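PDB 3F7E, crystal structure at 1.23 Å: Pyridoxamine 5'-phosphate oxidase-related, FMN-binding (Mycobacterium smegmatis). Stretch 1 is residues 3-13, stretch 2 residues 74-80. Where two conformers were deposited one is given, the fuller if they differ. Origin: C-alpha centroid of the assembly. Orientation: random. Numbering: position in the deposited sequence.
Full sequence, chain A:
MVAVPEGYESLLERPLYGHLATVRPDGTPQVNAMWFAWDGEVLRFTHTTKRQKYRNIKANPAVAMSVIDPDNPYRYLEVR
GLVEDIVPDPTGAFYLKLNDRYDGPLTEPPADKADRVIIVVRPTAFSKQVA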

# COMPACT_ATOMS: atom_id res chain seq x y z
N ALA A 3 20.66 2.62 4.97
CA ALA A 3 20.64 3.91 4.28
C ALA A 3 19.51 4.02 3.25
O ALA A 3 19.28 3.06 2.50
CB ALA A 3 21.99 4.18 3.64
N VAL A 4 18.80 5.17 3.23
CA VAL A 4 17.86 5.55 2.13
C VAL A 4 18.75 5.52 0.89
O VAL A 4 19.75 6.25 0.85
CB VAL A 4 17.13 6.86 2.41
CG1 VAL A 4 15.99 7.03 1.42
CG2 VAL A 4 16.56 6.84 3.82
N PRO A 5 18.29 4.91 -0.22
CA PRO A 5 18.79 5.28 -1.55
C PRO A 5 18.88 6.71 -2.02
O PRO A 5 18.05 7.51 -1.64
CB PRO A 5 17.84 4.53 -2.52
CG PRO A 5 17.07 3.57 -1.71
CD PRO A 5 17.12 4.03 -0.29
N GLU A 6 19.91 7.03 -2.80
CA GLU A 6 20.72 8.21 -2.57
C GLU A 6 19.73 9.06 -3.38
O GLU A 6 19.34 8.66 -4.49
CB GLU A 6 22.05 8.08 -3.34
CG GLU A 6 23.00 9.29 -3.41
CD GLU A 6 24.37 8.93 -4.05
OE1 GLU A 6 25.39 9.60 -3.77
OE2 GLU A 6 24.43 7.96 -4.84
N GLY A 7 19.25 10.15 -2.82
CA GLY A 7 18.29 11.00 -3.53
C GLY A 7 16.81 10.65 -3.49
O GLY A 7 16.02 11.28 -4.22
N TYR A 8 16.41 9.67 -2.67
CA TYR A 8 15.00 9.27 -2.51
C TYR A 8 14.43 9.62 -1.14
O TYR A 8 13.20 9.49 -0.92
CB TYR A 8 14.84 7.77 -2.82
CG TYR A 8 14.87 7.45 -4.29
CD1 TYR A 8 16.07 7.36 -4.97
CD2 TYR A 8 13.68 7.24 -5.02
CE1 TYR A 8 16.12 7.08 -6.33
CE2 TYR A 8 13.73 6.95 -6.39
CZ TYR A 8 14.95 6.88 -7.03
OH TYR A 8 15.07 6.59 -8.38
N GLU A 9 15.28 10.06 -0.22
CA GLU A 9 14.82 10.48 1.08
C GLU A 9 13.82 11.63 0.95
O GLU A 9 12.96 11.79 1.81
CB GLU A 9 16.00 10.87 1.99
CG GLU A 9 15.61 11.01 3.44
CD GLU A 9 16.75 11.01 4.44
OE1 GLU A 9 16.47 11.24 5.61
OE2 GLU A 9 17.94 10.85 4.05
N SER A 10 13.94 12.40 -0.13
CA SER A 10 13.01 13.47 -0.42
C SER A 10 11.54 13.04 -0.41
O SER A 10 10.68 13.83 -0.01
CB SER A 10 13.36 14.10 -1.77
OG SER A 10 13.56 13.09 -2.74
N LEU A 11 11.26 11.80 -0.86
CA LEU A 11 9.89 11.27 -0.88
C LEU A 11 9.37 11.13 0.53
O LEU A 11 8.21 11.40 0.77
CB LEU A 11 9.77 9.92 -1.63
CG LEU A 11 9.74 9.99 -3.16
CD1 LEU A 11 9.88 8.59 -3.72
CD2 LEU A 11 8.45 10.66 -3.63
N LEU A 12 10.24 10.77 1.47
CA LEU A 12 9.83 10.61 2.86
C LEU A 12 9.67 11.94 3.57
O LEU A 12 9.05 11.99 4.63
CB LEU A 12 10.82 9.75 3.62
CG LEU A 12 10.97 8.32 3.10
CD1 LEU A 12 12.01 7.58 3.93
CD2 LEU A 12 9.63 7.55 3.14
N GLU A 13 10.27 13.00 3.01
CA GLU A 13 10.12 14.34 3.61
C GLU A 13 8.87 15.09 3.18
O GLU A 13 8.52 16.14 3.73
CB GLU A 13 11.37 15.18 3.29
CG GLU A 13 12.60 14.63 4.05
CD GLU A 13 13.89 15.40 3.77
OE1 GLU A 13 13.90 16.26 2.89
OE2 GLU A 13 14.91 15.12 4.43
N TYR A 74 6.74 6.71 -11.91
CA TYR A 74 8.00 5.97 -12.01
C TYR A 74 8.97 6.30 -10.86
O TYR A 74 9.96 5.59 -10.66
CB TYR A 74 8.63 6.18 -13.39
CG TYR A 74 7.87 5.50 -14.52
CD1 TYR A 74 6.67 6.03 -15.02
CD2 TYR A 74 8.35 4.33 -15.09
CE1 TYR A 74 5.97 5.40 -16.06
CE2 TYR A 74 7.67 3.69 -16.13
CZ TYR A 74 6.49 4.23 -16.61
OH TYR A 74 5.83 3.58 -17.64
N ARG A 75 8.66 7.33 -10.08
CA ARG A 75 9.43 7.69 -8.89
C ARG A 75 8.68 7.21 -7.62
O ARG A 75 7.58 7.70 -7.34
CB ARG A 75 9.57 9.19 -8.84
CG ARG A 75 10.31 9.61 -7.66
CD ARG A 75 10.72 11.03 -7.83
NE ARG A 75 11.48 11.48 -6.67
CZ ARG A 75 12.79 11.27 -6.48
NH1 ARG A 75 13.53 10.66 -7.41
NH2 ARG A 75 13.38 11.70 -5.37
N TYR A 76 9.27 6.27 -6.86
CA TYR A 76 8.56 5.66 -5.74
C TYR A 76 9.55 5.11 -4.73
O TYR A 76 10.76 4.95 -5.05
CB TYR A 76 7.64 4.55 -6.24
CG TYR A 76 8.33 3.38 -6.88
CD1 TYR A 76 8.89 2.37 -6.10
CD2 TYR A 76 8.38 3.26 -8.27
CE1 TYR A 76 9.52 1.27 -6.68
CE2 TYR A 76 9.01 2.15 -8.87
CZ TYR A 76 9.56 1.17 -8.06
OH TYR A 76 10.16 0.08 -8.64
N LEU A 77 9.04 4.72 -3.55
CA LEU A 77 9.96 4.19 -2.51
C LEU A 77 9.13 3.21 -1.70
O LEU A 77 8.05 3.55 -1.21
CB LEU A 77 10.56 5.27 -1.61
CG LEU A 77 11.60 4.80 -0.60
CD1 LEU A 77 12.85 4.27 -1.32
CD2 LEU A 77 12.02 5.93 0.31
N GLU A 78 9.70 2.00 -1.56
CA GLU A 78 9.13 0.93 -0.73
C GLU A 78 10.03 0.73 0.47
O GLU A 78 11.23 0.49 0.30
CB GLU A 78 9.04 -0.37 -1.54
CG GLU A 78 8.17 -0.25 -2.78
CD GLU A 78 8.40 -1.34 -3.77
OE1 GLU A 78 9.13 -2.30 -3.44
OE2 GLU A 78 7.86 -1.26 -4.91
N VAL A 79 9.47 0.84 1.67
CA VAL A 79 10.23 0.73 2.92
C VAL A 79 9.76 -0.48 3.72
O VAL A 79 8.64 -0.49 4.16
CB VAL A 79 10.04 1.98 3.82
CG1 VAL A 79 10.98 1.94 5.06
CG2 VAL A 79 10.28 3.30 3.02
N ARG A 80 10.60 -1.47 3.95
CA ARG A 80 10.25 -2.56 4.90
C ARG A 80 10.87 -2.22 6.25
O ARG A 80 11.90 -1.53 6.29
CB ARG A 80 10.71 -3.91 4.37
CG ARG A 80 9.92 -4.36 3.14
CD ARG A 80 10.75 -5.26 2.23
NE ARG A 80 11.22 -6.42 2.97
CZ ARG A 80 12.37 -7.04 2.72
NH1 ARG A 80 12.72 -8.07 3.48
NH2 ARG A 80 13.20 -6.62 1.74
O HOH W 1 10.83 13.63 -4.18

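The most striking feature here is one arginine that serves two purposes at once: the guanidinium of Arg75 lies flat on the Tyr8 ring, planes 20° apart and CZ 4.7 Å from the ring centroid, while its edge stays free for polar partners. At that edge, NH2 of Arg75 donates a hydrogen bond to O of Gly7 (2.9 Å), and OG of Ser10 lies 3.0 Å from the same NH2. The arginine leaves its backbone sideways, and chi1 to chi3, all t, carry the charge out to the turn. Gly7 suits that turn because its backbone angles, 84/9, would jam a CB against the preceding carbonyl. Water 1 joins OG of Ser10 (3.1 Å) to NE of Arg75 (3.4 Å, weak).

Beside this polar end sits a greasy one, organised around Leu77. Buried and pointing toward stretch 1, it meets Val4, Pro5, Tyr8, Leu11 and Leu12, most closely through its CD2, 3.8 Å from CG of Leu12. Leu11 lays CD1 against the strand backbone, 3.6 Å from C of Tyr76, and Leu12 also reaches Val79 (CD2 to CG2, 4.3 Å). The rule is legible: branched aliphatics fill the buried gap between the strand and the weakly bonded helical turn that crosses it nearly at right angles, while a stacked arginine secures the partly exposed margin.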